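PDB 6KWS: methylglyoxal reductase (NADPH-dependent) from Candida albicans SC5314, which probably catalyses the NADPH-dependent reduction of methylglyoxal, as a member of the dihydroflavonol-4-reductase subfamily with a Rossmann-type domain. Local coordinates for residues I29-S34 / E54-V59; N140-E145 / T306-K311; T269-V274 / G294-V299; F198-F203 / W237-D242; E119-T124 / F187-I192. The protein carries 1 engineered substitution. All blocks are in the same frame, centred on the assembly; numbering follows the deposited sequence.

How the interactions relate
Interactions 1, 4 and 5 all reach the large Rossmann sheet: interaction 1 at the edge strand 51-55, interaction 4 at the opposite edge strand 196-198, and interaction 5 in between. The centres of 1 and 4 are about 23 Å apart. Interaction 1 holds the NADPH-binding residues R33, D58 and V59. Interactions 4 and 5 adjoin other NADPH-binding residues: V240 is about 4 Å from F12, and T124 about 3 Å from L81, between side chains. No NADPH is bound in this model. Interactions 2 and 3 lie away from that site. L273 CD2 of interaction 3 packs on F198 CE2 of interaction 4 at 4.3 Å. Helix 295-303 of interaction 3 leads into strand 306-307 of interaction 2.

Interaction 1 of 5, residues I29-S34 / E54-V59; sequences IGTVRS and EIVEDV
V32 and E54 meet through their backbones at the edge of the Rossmann sheet. Strand 27-32 runs parallel to the outermost strand 51-55, and helix 35-44 makes the crossover of this beta-alpha-beta unit. Three amide bonds join the strands. E54 N donates to G30 O at 2.9 Å. V32 N donates to E54 O at 3.1 Å. V56 N donates to V32 O, again at 2.9 Å. V32 therefore spends both its N-H and its carbonyl on this neighbour. Two of the carbonyls also take a CA-H...O contact, E54 O from T31 CA and V32 O from I55 CA.

Several polar side chains are satisfied from outside the two segments. T31 OG1 is bonded to G8 N. Its chi1 of 77° places OG1 between the backbone N and the carbonyl carbon, while T31 CB packs on V56 CG2 at 4.1 Å. E54 lies alongside I29, pointing the same way, with E54 CG 4.0 Å from I29 CG2. Its OE1 is bonded to H72 NE2. S34 is the N-cap of helix 35-44, and its OG makes a weak bond to K37 N. D58 OD1 accepts from G60 N, and the backbone carbonyl D58 O is bonded to T61 OG1.

R33, D58 and V59 bind NADPH, although none is bound here. The R33 chain bends at chi2 and chi3, and its guanidinium folds back on its own strand. V32 CB lies 3.8 Å above one face of that group, offset toward the rim.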
# COMPACT_ATOMS: atom_id res chain seq x y z
N ILE A 29 -11.71 11.38 9.82
CA ILE A 29 -11.24 12.65 9.30
C ILE A 29 -10.15 12.33 8.30
O ILE A 29 -9.05 11.90 8.67
CB ILE A 29 -10.71 13.58 10.39
CG1 ILE A 29 -11.77 13.79 11.47
CG2 ILE A 29 -10.25 14.90 9.78
CD1 ILE A 29 -11.19 14.35 12.75
N GLY A 30 -10.44 12.52 7.03
CA GLY A 30 -9.44 12.27 6.02
C GLY A 30 -8.70 13.55 5.71
O GLY A 30 -9.25 14.63 5.80
N THR A 31 -7.43 13.41 5.36
CA THR A 31 -6.72 14.56 4.84
C THR A 31 -6.58 14.38 3.35
O THR A 31 -6.38 13.26 2.85
CB THR A 31 -5.34 14.75 5.49
OG1 THR A 31 -4.40 13.80 4.95
CG2 THR A 31 -5.42 14.61 7.02
N VAL A 32 -6.73 15.48 2.63
CA VAL A 32 -6.69 15.50 1.18
C VAL A 32 -5.92 16.74 0.78
O VAL A 32 -5.70 17.64 1.60
CB VAL A 32 -8.10 15.52 0.56
CG1 VAL A 32 -8.79 14.20 0.79
CG2 VAL A 32 -8.92 16.67 1.14
N ARG A 33 -5.51 16.79 -0.48
CA ARG A 33 -4.62 17.86 -0.94
C ARG A 33 -5.35 19.09 -1.45
O ARG A 33 -4.69 20.12 -1.62
CB ARG A 33 -3.66 17.38 -2.06
CG ARG A 33 -2.57 16.29 -1.71
CD ARG A 33 -3.15 15.00 -1.07
NE ARG A 33 -4.32 14.58 -1.84
CZ ARG A 33 -5.23 13.65 -1.54
NH1 ARG A 33 -5.18 12.94 -0.44
NH2 ARG A 33 -6.22 13.48 -2.39
N SER A 34 -6.67 19.01 -1.70
CA SER A 34 -7.44 20.16 -2.16
C SER A 34 -8.91 19.99 -1.79
O SER A 34 -9.35 18.91 -1.41
CB SER A 34 -7.32 20.37 -3.68
OG SER A 34 -7.66 19.19 -4.37
N GLU A 54 -9.92 17.41 6.13
CA GLU A 54 -9.12 18.61 6.27
C GLU A 54 -8.07 18.62 5.16
O GLU A 54 -7.69 17.58 4.64
CB GLU A 54 -8.44 18.68 7.65
CG GLU A 54 -9.42 18.66 8.81
CD GLU A 54 -10.14 20.03 9.00
OE1 GLU A 54 -10.82 20.20 10.03
OE2 GLU A 54 -10.03 20.91 8.12
N ILE A 55 -7.61 19.81 4.80
CA ILE A 55 -6.69 19.96 3.67
C ILE A 55 -5.25 20.05 4.17
O ILE A 55 -4.93 20.89 5.02
CB ILE A 55 -7.03 21.19 2.82
CG1 ILE A 55 -8.42 21.00 2.22
CG2 ILE A 55 -5.98 21.37 1.75
CD1 ILE A 55 -8.79 22.03 1.27
N VAL A 56 -4.39 19.19 3.61
CA VAL A 56 -2.95 19.22 3.83
C VAL A 56 -2.27 19.10 2.47
O VAL A 56 -2.15 18.00 1.92
CB VAL A 56 -2.49 18.09 4.76
CG1 VAL A 56 -0.97 18.07 4.88
CG2 VAL A 56 -3.15 18.21 6.13
N GLU A 57 -1.80 20.24 1.93
CA GLU A 57 -1.40 20.31 0.52
C GLU A 57 -0.10 19.56 0.24
O GLU A 57 -0.00 18.87 -0.78
CB GLU A 57 -1.31 21.76 0.07
CG GLU A 57 -2.36 22.63 0.76
CD GLU A 57 -2.49 24.05 0.18
OE1 GLU A 57 -2.44 24.21 -1.06
OE2 GLU A 57 -2.68 24.99 0.98
N ASP A 58 0.91 19.69 1.10
CA ASP A 58 2.12 18.88 0.98
C ASP A 58 2.34 18.15 2.30
O ASP A 58 2.63 18.78 3.32
CB ASP A 58 3.36 19.71 0.64
CG ASP A 58 4.55 18.83 0.17
OD1 ASP A 58 4.87 17.81 0.85
OD2 ASP A 58 5.17 19.15 -0.88
N VAL A 59 2.21 16.82 2.27
CA VAL A 59 2.16 16.07 3.52
C VAL A 59 3.54 15.78 4.07
O VAL A 59 3.65 15.29 5.20
CB VAL A 59 1.33 14.77 3.39
CG1 VAL A 59 -0.00 15.06 2.73
CG2 VAL A 59 2.09 13.71 2.64

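Interaction 2 of 5, residues N140-E145 / T306-K311; sequences NAIITE and TIDDTK
I142 and D308 lie side by side and point the same way, with I142 CG2 3.6 Å from D308 CB. T144 flanks the same aspartate, its CG2 3.9 Å from D308 CB. The backbones beneath are bonded in parallel register. T306 N donates to A141 O at 3.0 Å, I143 N to T306 O at 2.9 Å, and D308 N to I143 O at 2.7 Å. T306 and I143 thus each use both their N-H and their carbonyl on the other strand.

E145 reaches over to the start of helix 310-316. Its chain bends at chi2 (86°), which turns CD toward K311. The two side chains cross obliquely, and E145 CD touches K311 CD at 3.8 Å. This contact is made by the aliphatic part of the lysine, because E145 OE1 and K311 NZ are 6.2 Å apart. The carboxylate bonds instead to S312 OG through OE1.

Further out, T144 N is bonded to D147 OD1 and T144 OG1 to K146 N, which fixes the chain just before E145. E145 O accepts from R260. D309 forms a salt bridge with R313. I143 and I307 share one face of the pair and both rest on Y127, with I307 also on L262. This small parallel sheet joins a mid-chain segment to the C-terminal part, apart from the Rossmann sheet, consistent with the substrate-side lobe of extended short-chain dehydrogenases.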
# COMPACT_ATOMS: atom_id res chain seq x y z
N ASN A 140 16.12 -20.65 -2.00
CA ASN A 140 16.34 -21.30 -0.71
C ASN A 140 16.13 -20.36 0.47
O ASN A 140 16.15 -20.82 1.62
CB ASN A 140 17.75 -21.90 -0.64
CG ASN A 140 17.96 -23.00 -1.67
OD1 ASN A 140 17.11 -23.88 -1.85
ND2 ASN A 140 19.09 -22.95 -2.36
N ALA A 141 15.91 -19.07 0.22
CA ALA A 141 15.75 -18.09 1.28
C ALA A 141 14.33 -18.11 1.86
O ALA A 141 13.34 -18.37 1.16
CB ALA A 141 16.09 -16.70 0.76
N ILE A 142 14.24 -17.83 3.17
CA ILE A 142 12.98 -17.50 3.85
C ILE A 142 13.01 -16.04 4.26
O ILE A 142 14.01 -15.56 4.80
CB ILE A 142 12.77 -18.38 5.09
CG1 ILE A 142 12.66 -19.84 4.71
CG2 ILE A 142 11.50 -17.94 5.78
CD1 ILE A 142 12.43 -20.73 5.91
N ILE A 143 11.90 -15.32 4.02
CA ILE A 143 11.81 -13.90 4.35
C ILE A 143 10.63 -13.65 5.27
O ILE A 143 9.50 -14.04 4.96
CB ILE A 143 11.68 -13.03 3.09
CG1 ILE A 143 12.89 -13.23 2.19
CG2 ILE A 143 11.54 -11.58 3.51
CD1 ILE A 143 12.89 -12.33 0.96
N THR A 144 10.90 -12.97 6.40
CA THR A 144 9.95 -12.72 7.49
C THR A 144 9.93 -11.24 7.84
O THR A 144 10.68 -10.43 7.30
CB THR A 144 10.31 -13.53 8.75
OG1 THR A 144 11.49 -12.97 9.34
CG2 THR A 144 10.53 -15.02 8.40
N GLU A 145 9.08 -10.89 8.81
CA GLU A 145 8.95 -9.51 9.25
C GLU A 145 10.24 -8.95 9.85
O GLU A 145 10.39 -7.73 9.95
CB GLU A 145 7.81 -9.41 10.27
CG GLU A 145 6.45 -9.90 9.76
CD GLU A 145 6.21 -11.41 9.92
OE1 GLU A 145 5.05 -11.86 9.66
OE2 GLU A 145 7.15 -12.14 10.30
N THR A 306 10.83 -17.79 -0.34
CA THR A 306 9.55 -18.02 0.31
C THR A 306 9.30 -16.90 1.31
O THR A 306 10.15 -16.64 2.17
CB THR A 306 9.55 -19.37 1.02
OG1 THR A 306 9.81 -20.40 0.07
CG2 THR A 306 8.23 -19.61 1.69
N ILE A 307 8.15 -16.25 1.18
CA ILE A 307 7.74 -15.24 2.14
C ILE A 307 7.03 -15.95 3.28
O ILE A 307 6.00 -16.60 3.06
CB ILE A 307 6.83 -14.19 1.50
CG1 ILE A 307 7.60 -13.41 0.44
CG2 ILE A 307 6.26 -13.27 2.56
CD1 ILE A 307 6.71 -12.65 -0.46
N ASP A 308 7.57 -15.83 4.48
CA ASP A 308 6.99 -16.49 5.65
C ASP A 308 6.29 -15.45 6.51
O ASP A 308 6.90 -14.87 7.42
CB ASP A 308 8.05 -17.25 6.45
CG ASP A 308 7.46 -17.96 7.64
OD1 ASP A 308 6.21 -18.07 7.71
OD2 ASP A 308 8.24 -18.42 8.51
N ASP A 309 5.00 -15.23 6.24
CA ASP A 309 4.19 -14.25 6.95
C ASP A 309 3.30 -14.89 8.01
O ASP A 309 2.25 -14.33 8.35
CB ASP A 309 3.37 -13.42 5.96
CG ASP A 309 2.36 -14.25 5.14
OD1 ASP A 309 2.67 -15.41 4.77
OD2 ASP A 309 1.27 -13.72 4.83
N THR A 310 3.73 -16.02 8.58
CA THR A 310 2.93 -16.72 9.59
C THR A 310 2.50 -15.79 10.71
O THR A 310 1.30 -15.67 11.02
CB THR A 310 3.70 -17.92 10.14
OG1 THR A 310 4.36 -18.59 9.07
CG2 THR A 310 2.77 -18.90 10.80
N LYS A 311 3.45 -15.08 11.32
CA LYS A 311 3.13 -14.24 12.46
C LYS A 311 2.19 -13.10 12.06
O LYS A 311 1.25 -12.77 12.80
CB LYS A 311 4.42 -13.72 13.08
CG LYS A 311 4.25 -12.57 14.05
CD LYS A 311 4.59 -11.23 13.39
CE LYS A 311 4.86 -10.20 14.46
NZ LYS A 311 3.77 -10.19 15.50

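Interaction 3 of 5, residues T269-V274 / G294-V299; sequences TSQSLV and GSDKSV
The carboxylate of D296 and S272 OG make a polar link between the two helices. S272 OG donates a weak bond to D296 OD1 at 2.8 Å and stands well out of the carboxylate plane. On the other side of that plane, and closer to it, K297 NZ reaches the same oxygen at 3.1 Å in a salt bridge within its own helix. The other flat group, the amide of Q271, turns its polar atoms to residues outside the two segments. Its NE2 is bonded to D275 OD1 and V290 O, and its OE1 weakly to E292 N. What Q271 gives to this contact is its aliphatic stem. CG is anti to the backbone N (chi1 -178°) and lies 3.5 Å from S295 OG.

Helices 270-280 and 295-303 pack here by their first turns, close to antiparallel. The short axes run at 154° and come within 8.9 Å. T269 and S272 form a capping box at the start of helix 270-280. T269 N donates to S272 OG at 3.1 Å, nearly straight at 170°, and Q271 N donates weakly to T269 OG1. S272 OG therefore accepts from its own cap while it donates across to D296.

T269 also packs directly on the second helix. Its OG1 sits against D296 CB, and its CG2 meets V299 CG1 at 4.1 Å. G294 N, just before helix 295-303, is bonded to D275 OD2 of the first helix.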
# COMPACT_ATOMS: atom_id res chain seq x y z
N THR A 269 3.68 -14.53 -11.56
CA THR A 269 4.36 -13.95 -12.71
C THR A 269 3.30 -13.43 -13.68
O THR A 269 2.11 -13.67 -13.52
CB THR A 269 5.27 -14.96 -13.43
OG1 THR A 269 4.48 -15.74 -14.34
CG2 THR A 269 5.95 -15.86 -12.43
N SER A 270 3.75 -12.71 -14.71
CA SER A 270 2.79 -12.19 -15.68
C SER A 270 2.02 -13.32 -16.33
O SER A 270 0.83 -13.16 -16.64
CB SER A 270 3.50 -11.36 -16.74
OG SER A 270 3.86 -10.12 -16.19
N GLN A 271 2.66 -14.47 -16.52
CA GLN A 271 1.94 -15.60 -17.08
C GLN A 271 0.80 -16.04 -16.17
O GLN A 271 -0.25 -16.49 -16.65
CB GLN A 271 2.91 -16.76 -17.35
CG GLN A 271 2.26 -17.96 -17.98
CD GLN A 271 1.88 -17.73 -19.44
OE1 GLN A 271 2.74 -17.43 -20.29
NE2 GLN A 271 0.60 -17.89 -19.75
N SER A 272 0.97 -15.90 -14.85
CA SER A 272 -0.12 -16.21 -13.94
C SER A 272 -1.34 -15.37 -14.27
O SER A 272 -2.46 -15.88 -14.30
CB SER A 272 0.31 -15.95 -12.50
OG SER A 272 1.51 -16.63 -12.21
N LEU A 273 -1.12 -14.09 -14.55
CA LEU A 273 -2.23 -13.17 -14.81
C LEU A 273 -2.87 -13.46 -16.16
O LEU A 273 -4.10 -13.52 -16.26
CB LEU A 273 -1.72 -11.74 -14.75
CG LEU A 273 -0.88 -11.44 -13.53
CD1 LEU A 273 -0.45 -9.98 -13.56
CD2 LEU A 273 -1.66 -11.77 -12.25
N VAL A 274 -2.05 -13.63 -17.20
CA VAL A 274 -2.53 -14.03 -18.52
C VAL A 274 -3.44 -15.25 -18.42
O VAL A 274 -4.59 -15.22 -18.88
CB VAL A 274 -1.35 -14.31 -19.46
CG1 VAL A 274 -1.86 -14.82 -20.79
CG2 VAL A 274 -0.52 -13.05 -19.65
N GLY A 294 1.01 -22.21 -17.53
CA GLY A 294 1.65 -22.97 -16.47
C GLY A 294 3.12 -22.68 -16.25
O GLY A 294 3.67 -23.14 -15.24
N SER A 295 3.78 -21.93 -17.15
CA SER A 295 5.20 -21.65 -16.97
C SER A 295 5.48 -20.96 -15.63
O SER A 295 6.59 -21.07 -15.12
CB SER A 295 5.72 -20.79 -18.13
OG SER A 295 5.49 -19.40 -17.96
N ASP A 296 4.47 -20.33 -15.03
CA ASP A 296 4.70 -19.54 -13.82
C ASP A 296 5.08 -20.41 -12.62
O ASP A 296 5.93 -20.02 -11.81
CB ASP A 296 3.47 -18.68 -13.49
CG ASP A 296 2.18 -19.50 -13.38
OD1 ASP A 296 1.54 -19.47 -12.29
OD2 ASP A 296 1.79 -20.13 -14.38
N LYS A 297 4.47 -21.60 -12.49
CA LYS A 297 4.73 -22.42 -11.30
C LYS A 297 6.20 -22.82 -11.20
O LYS A 297 6.78 -22.78 -10.11
CB LYS A 297 3.83 -23.66 -11.27
CG LYS A 297 2.35 -23.30 -10.97
CD LYS A 297 2.25 -22.14 -9.92
CE LYS A 297 0.86 -21.45 -9.87
NZ LYS A 297 0.86 -20.03 -9.30
N SER A 298 6.82 -23.20 -12.32
CA SER A 298 8.25 -23.52 -12.26
C SER A 298 9.09 -22.28 -12.03
O SER A 298 10.10 -22.35 -11.32
CB SER A 298 8.70 -24.24 -13.53
OG SER A 298 7.95 -25.42 -13.73
N VAL A 299 8.69 -21.13 -12.59
CA VAL A 299 9.48 -19.91 -12.40
C VAL A 299 9.43 -19.45 -10.94
O VAL A 299 10.45 -19.05 -10.37
CB VAL A 299 9.00 -18.81 -13.37
CG1 VAL A 299 9.69 -17.48 -13.07
CG2 VAL A 299 9.31 -19.22 -14.80

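Interaction 4 of 5, residues F198-F203 / W237-D242; sequences FGPQSF and WVDVRD
F198 packs on W237 at the buried end, F198 CE2 lying 3.5 Å from W237 CB. The side chains run at about a right angle, yet the F198 ring and the five-membered ring of W237 are near parallel (12°) and slid apart. Edge strand 196-198 of the Rossmann sheet pairs in parallel with strand 234-239. F198 N donates to V238 O at 3.0 Å, and V240 N to F198 O at 2.7 Å. G199, whose positive phi (116°) suits a glycine, lies against V240 CG1. V240 also rests on P200 O and sits beside F12 of the NADPH site.

The looser side begins at P200, which is partly exposed like R241. P200 CD sits 3.7 Å above the centre of one face of the R241 guanidinium. Beyond it the loop turns away from this partner.

D239, the N-cap of helix 240-252, anchors R241, which carries P200. R241 grips it side-on, NE to OD1 at 2.8 Å and NH2 to OD2 at 2.9 Å. R241 N makes the capping bond to OD1, from the carboxylate face opposite to NE. S326 OG also bonds D239 OD2, and D329 salt-bridges R241. A buried carboxylate with these donors is probably kept ionised.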
# COMPACT_ATOMS: atom_id res chain seq x y z
N PHE A 198 -2.78 -5.57 -5.69
CA PHE A 198 -3.75 -5.78 -6.74
C PHE A 198 -5.14 -5.49 -6.18
O PHE A 198 -5.32 -5.24 -4.99
CB PHE A 198 -3.70 -7.22 -7.27
CG PHE A 198 -2.45 -7.55 -8.00
CD1 PHE A 198 -1.63 -6.56 -8.49
CD2 PHE A 198 -2.09 -8.88 -8.21
CE1 PHE A 198 -0.47 -6.87 -9.18
CE2 PHE A 198 -0.92 -9.21 -8.90
CZ PHE A 198 -0.11 -8.20 -9.39
N GLY A 199 -6.15 -5.60 -7.04
CA GLY A 199 -7.52 -5.50 -6.60
C GLY A 199 -8.21 -4.29 -7.19
O GLY A 199 -7.57 -3.38 -7.72
N PRO A 200 -9.54 -4.27 -7.11
CA PRO A 200 -10.31 -3.16 -7.68
C PRO A 200 -10.19 -1.89 -6.84
O PRO A 200 -9.88 -1.93 -5.65
CB PRO A 200 -11.73 -3.69 -7.64
CG PRO A 200 -11.71 -4.51 -6.34
CD PRO A 200 -10.41 -5.22 -6.39
N GLN A 201 -10.51 -0.76 -7.48
CA GLN A 201 -10.73 0.47 -6.73
C GLN A 201 -12.06 0.48 -5.99
O GLN A 201 -13.01 -0.22 -6.35
CB GLN A 201 -10.67 1.67 -7.67
CG GLN A 201 -9.52 1.61 -8.62
CD GLN A 201 -8.93 2.96 -8.85
OE1 GLN A 201 -9.40 3.70 -9.72
NE2 GLN A 201 -7.90 3.29 -8.08
N SER A 202 -12.14 1.29 -4.93
CA SER A 202 -13.37 1.31 -4.14
C SER A 202 -14.57 1.71 -4.99
O SER A 202 -15.71 1.35 -4.67
CB SER A 202 -13.23 2.27 -2.96
OG SER A 202 -12.00 2.09 -2.28
N PHE A 203 -14.33 2.43 -6.07
CA PHE A 203 -15.38 3.00 -6.89
C PHE A 203 -14.98 2.86 -8.35
O PHE A 203 -13.85 3.18 -8.73
CB PHE A 203 -15.61 4.46 -6.50
CG PHE A 203 -16.10 4.63 -5.08
CD1 PHE A 203 -17.44 4.43 -4.78
CD2 PHE A 203 -15.22 4.91 -4.04
CE1 PHE A 203 -17.91 4.56 -3.46
CE2 PHE A 203 -15.67 5.02 -2.73
CZ PHE A 203 -17.02 4.86 -2.44
N TRP A 237 2.18 -10.65 -4.19
CA TRP A 237 1.05 -9.76 -4.38
C TRP A 237 0.13 -9.94 -3.18
O TRP A 237 0.22 -10.92 -2.45
CB TRP A 237 0.31 -10.08 -5.69
CG TRP A 237 -0.39 -11.38 -5.55
CD1 TRP A 237 0.14 -12.63 -5.72
CD2 TRP A 237 -1.73 -11.57 -5.08
NE1 TRP A 237 -0.80 -13.59 -5.40
CE2 TRP A 237 -1.96 -12.96 -5.01
CE3 TRP A 237 -2.76 -10.70 -4.72
CZ2 TRP A 237 -3.17 -13.49 -4.60
CZ3 TRP A 237 -3.96 -11.22 -4.32
CH2 TRP A 237 -4.16 -12.62 -4.26
N VAL A 238 -0.78 -8.99 -3.01
CA VAL A 238 -1.82 -9.07 -2.00
C VAL A 238 -2.95 -8.17 -2.46
O VAL A 238 -2.71 -7.15 -3.12
CB VAL A 238 -1.26 -8.66 -0.61
CG1 VAL A 238 -0.73 -7.25 -0.69
CG2 VAL A 238 -2.32 -8.75 0.45
N ASP A 239 -4.19 -8.56 -2.17
CA ASP A 239 -5.33 -7.76 -2.59
C ASP A 239 -5.46 -6.51 -1.72
O ASP A 239 -5.24 -6.55 -0.51
CB ASP A 239 -6.62 -8.59 -2.52
CG ASP A 239 -7.83 -7.86 -3.08
OD1 ASP A 239 -8.46 -7.05 -2.35
OD2 ASP A 239 -8.18 -8.11 -4.25
N VAL A 240 -5.85 -5.40 -2.36
CA VAL A 240 -5.92 -4.09 -1.71
C VAL A 240 -6.91 -4.09 -0.56
O VAL A 240 -6.71 -3.39 0.44
CB VAL A 240 -6.29 -3.01 -2.75
CG1 VAL A 240 -7.63 -3.31 -3.36
CG2 VAL A 240 -6.28 -1.61 -2.12
N ARG A 241 -7.99 -4.87 -0.67
CA ARG A 241 -8.99 -4.91 0.38
C ARG A 241 -8.44 -5.55 1.65
O ARG A 241 -8.78 -5.13 2.77
CB ARG A 241 -10.22 -5.64 -0.13
CG ARG A 241 -10.98 -4.80 -1.16
CD ARG A 241 -11.92 -5.63 -1.99
NE ARG A 241 -11.22 -6.65 -2.76
CZ ARG A 241 -11.81 -7.44 -3.66
NH1 ARG A 241 -13.10 -7.32 -3.91
NH2 ARG A 241 -11.09 -8.34 -4.31
N ASP A 242 -7.57 -6.56 1.51
CA ASP A 242 -6.93 -7.15 2.69
C ASP A 242 -5.88 -6.21 3.29
O ASP A 242 -5.70 -6.17 4.51
CB ASP A 242 -6.32 -8.49 2.32
CG ASP A 242 -7.37 -9.47 1.82
OD1 ASP A 242 -8.51 -9.39 2.37
OD2 ASP A 242 -7.09 -10.27 0.89

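Interaction 5 of 5, residues E119-T124 / F187-I192; sequences EKVVIT and FSLSTI
V121 stands against F187 with its CG2 over one face of the ring, 3.4 Å from F187 CD1. F187 CG lies between its backbone N and carbonyl carbon (chi1 53°), which brings CG toward V121. The other methyl of V121, CG1, turns to L189 and meets its CD1 at 3.6 Å. The same L189 CD1 also touches I123 CD1 at 3.7 Å. Each of these pairs meets at a slant.

V122 and I192 pack on the opposite side of the sheet, where V122 CG1 is 3.7 Å from I192 CG1. The two strands, 120-124 and 188-194, are parallel neighbours in the middle of the Rossmann sheet, their short axes 23° apart. Helix 160-181 lies against the side with F187, L189 and I123. Helix 240-252 lies against the side with V122 and I192. This is the three-layer alpha/beta/alpha sandwich of the Rossmann fold.

The backbones are joined most regularly toward the C-terminal ends. S190 N donates to V121 O at 2.9 Å. I123 N donates to S190 O, and I192 N to I123 O, both at 3.1 Å. At the start, S188 N donates to E119 O, and V121 N bonds S188 O weakly. S190 OG is bonded to A256 O. T124 OG1 is bonded to H247 NE2, and the T124 side chain touches L81, a residue that binds NADPH.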
# COMPACT_ATOMS: atom_id res chain seq x y z
N GLU A 119 -3.02 7.69 20.35
CA GLU A 119 -2.48 6.53 21.05
C GLU A 119 -1.95 5.45 20.13
O GLU A 119 -1.11 4.65 20.56
CB GLU A 119 -3.55 5.93 21.96
CG GLU A 119 -4.00 6.89 23.04
CD GLU A 119 -5.50 6.78 23.36
OE1 GLU A 119 -6.08 5.68 23.21
OE2 GLU A 119 -6.09 7.81 23.77
N LYS A 120 -2.40 5.41 18.88
CA LYS A 120 -1.95 4.41 17.94
C LYS A 120 -1.67 5.09 16.61
O LYS A 120 -2.40 5.99 16.20
CB LYS A 120 -2.97 3.26 17.79
CG LYS A 120 -2.81 2.21 18.89
CD LYS A 120 -4.08 1.40 19.09
CE LYS A 120 -4.01 0.49 20.31
NZ LYS A 120 -3.47 -0.84 19.93
N VAL A 121 -0.58 4.69 15.96
CA VAL A 121 -0.18 5.22 14.67
C VAL A 121 0.11 4.05 13.75
O VAL A 121 0.87 3.15 14.12
CB VAL A 121 1.06 6.13 14.81
CG1 VAL A 121 1.55 6.55 13.45
CG2 VAL A 121 0.71 7.35 15.66
N VAL A 122 -0.50 4.05 12.57
CA VAL A 122 -0.23 3.03 11.56
C VAL A 122 0.30 3.69 10.30
O VAL A 122 -0.30 4.64 9.78
CB VAL A 122 -1.48 2.19 11.26
CG1 VAL A 122 -1.12 1.03 10.33
CG2 VAL A 122 -2.10 1.69 12.57
N ILE A 123 1.43 3.19 9.80
CA ILE A 123 2.08 3.73 8.60
C ILE A 123 2.13 2.65 7.53
O ILE A 123 2.47 1.49 7.82
CB ILE A 123 3.50 4.25 8.89
CG1 ILE A 123 3.45 5.44 9.82
CG2 ILE A 123 4.18 4.64 7.60
CD1 ILE A 123 4.80 6.00 10.14
N THR A 124 1.81 3.02 6.30
CA THR A 124 1.97 2.09 5.19
C THR A 124 3.43 2.08 4.77
O THR A 124 3.96 3.11 4.34
CB THR A 124 1.11 2.49 4.00
OG1 THR A 124 -0.17 2.90 4.47
CG2 THR A 124 0.95 1.29 3.07
N PHE A 187 2.43 7.27 21.82
CA PHE A 187 1.71 6.37 20.93
C PHE A 187 2.56 5.17 20.57
O PHE A 187 3.79 5.25 20.52
CB PHE A 187 1.26 7.08 19.64
CG PHE A 187 2.37 7.79 18.91
CD1 PHE A 187 3.17 7.12 18.00
CD2 PHE A 187 2.60 9.13 19.13
CE1 PHE A 187 4.19 7.78 17.32
CE2 PHE A 187 3.61 9.80 18.46
CZ PHE A 187 4.40 9.12 17.55
N SER A 188 1.89 4.06 20.30
CA SER A 188 2.55 2.94 19.65
C SER A 188 2.60 3.21 18.15
O SER A 188 2.03 4.17 17.64
CB SER A 188 1.82 1.64 19.95
OG SER A 188 0.43 1.81 19.76
N LEU A 189 3.34 2.36 17.44
CA LEU A 189 3.44 2.46 15.99
C LEU A 189 3.41 1.07 15.38
O LEU A 189 4.13 0.17 15.83
CB LEU A 189 4.71 3.19 15.58
CG LEU A 189 4.97 3.20 14.07
CD1 LEU A 189 4.46 4.47 13.49
CD2 LEU A 189 6.45 3.06 13.80
N SER A 190 2.59 0.89 14.37
CA SER A 190 2.59 -0.33 13.58
C SER A 190 2.86 -0.01 12.12
O SER A 190 2.71 1.13 11.65
CB SER A 190 1.26 -1.08 13.71
OG SER A 190 1.07 -1.52 15.03
N THR A 191 3.22 -1.04 11.39
CA THR A 191 3.68 -0.88 10.03
C THR A 191 3.00 -1.96 9.18
O THR A 191 2.91 -3.11 9.61
CB THR A 191 5.21 -0.98 10.01
OG1 THR A 191 5.77 0.34 10.04
CG2 THR A 191 5.69 -1.66 8.84
N ILE A 192 2.47 -1.56 8.03
CA ILE A 192 1.85 -2.47 7.06
C ILE A 192 2.75 -2.53 5.83
O ILE A 192 2.89 -1.52 5.12
CB ILE A 192 0.44 -1.98 6.69
CG1 ILE A 192 -0.39 -1.76 7.95
CG2 ILE A 192 -0.25 -2.98 5.77
CD1 ILE A 192 -0.81 -3.06 8.62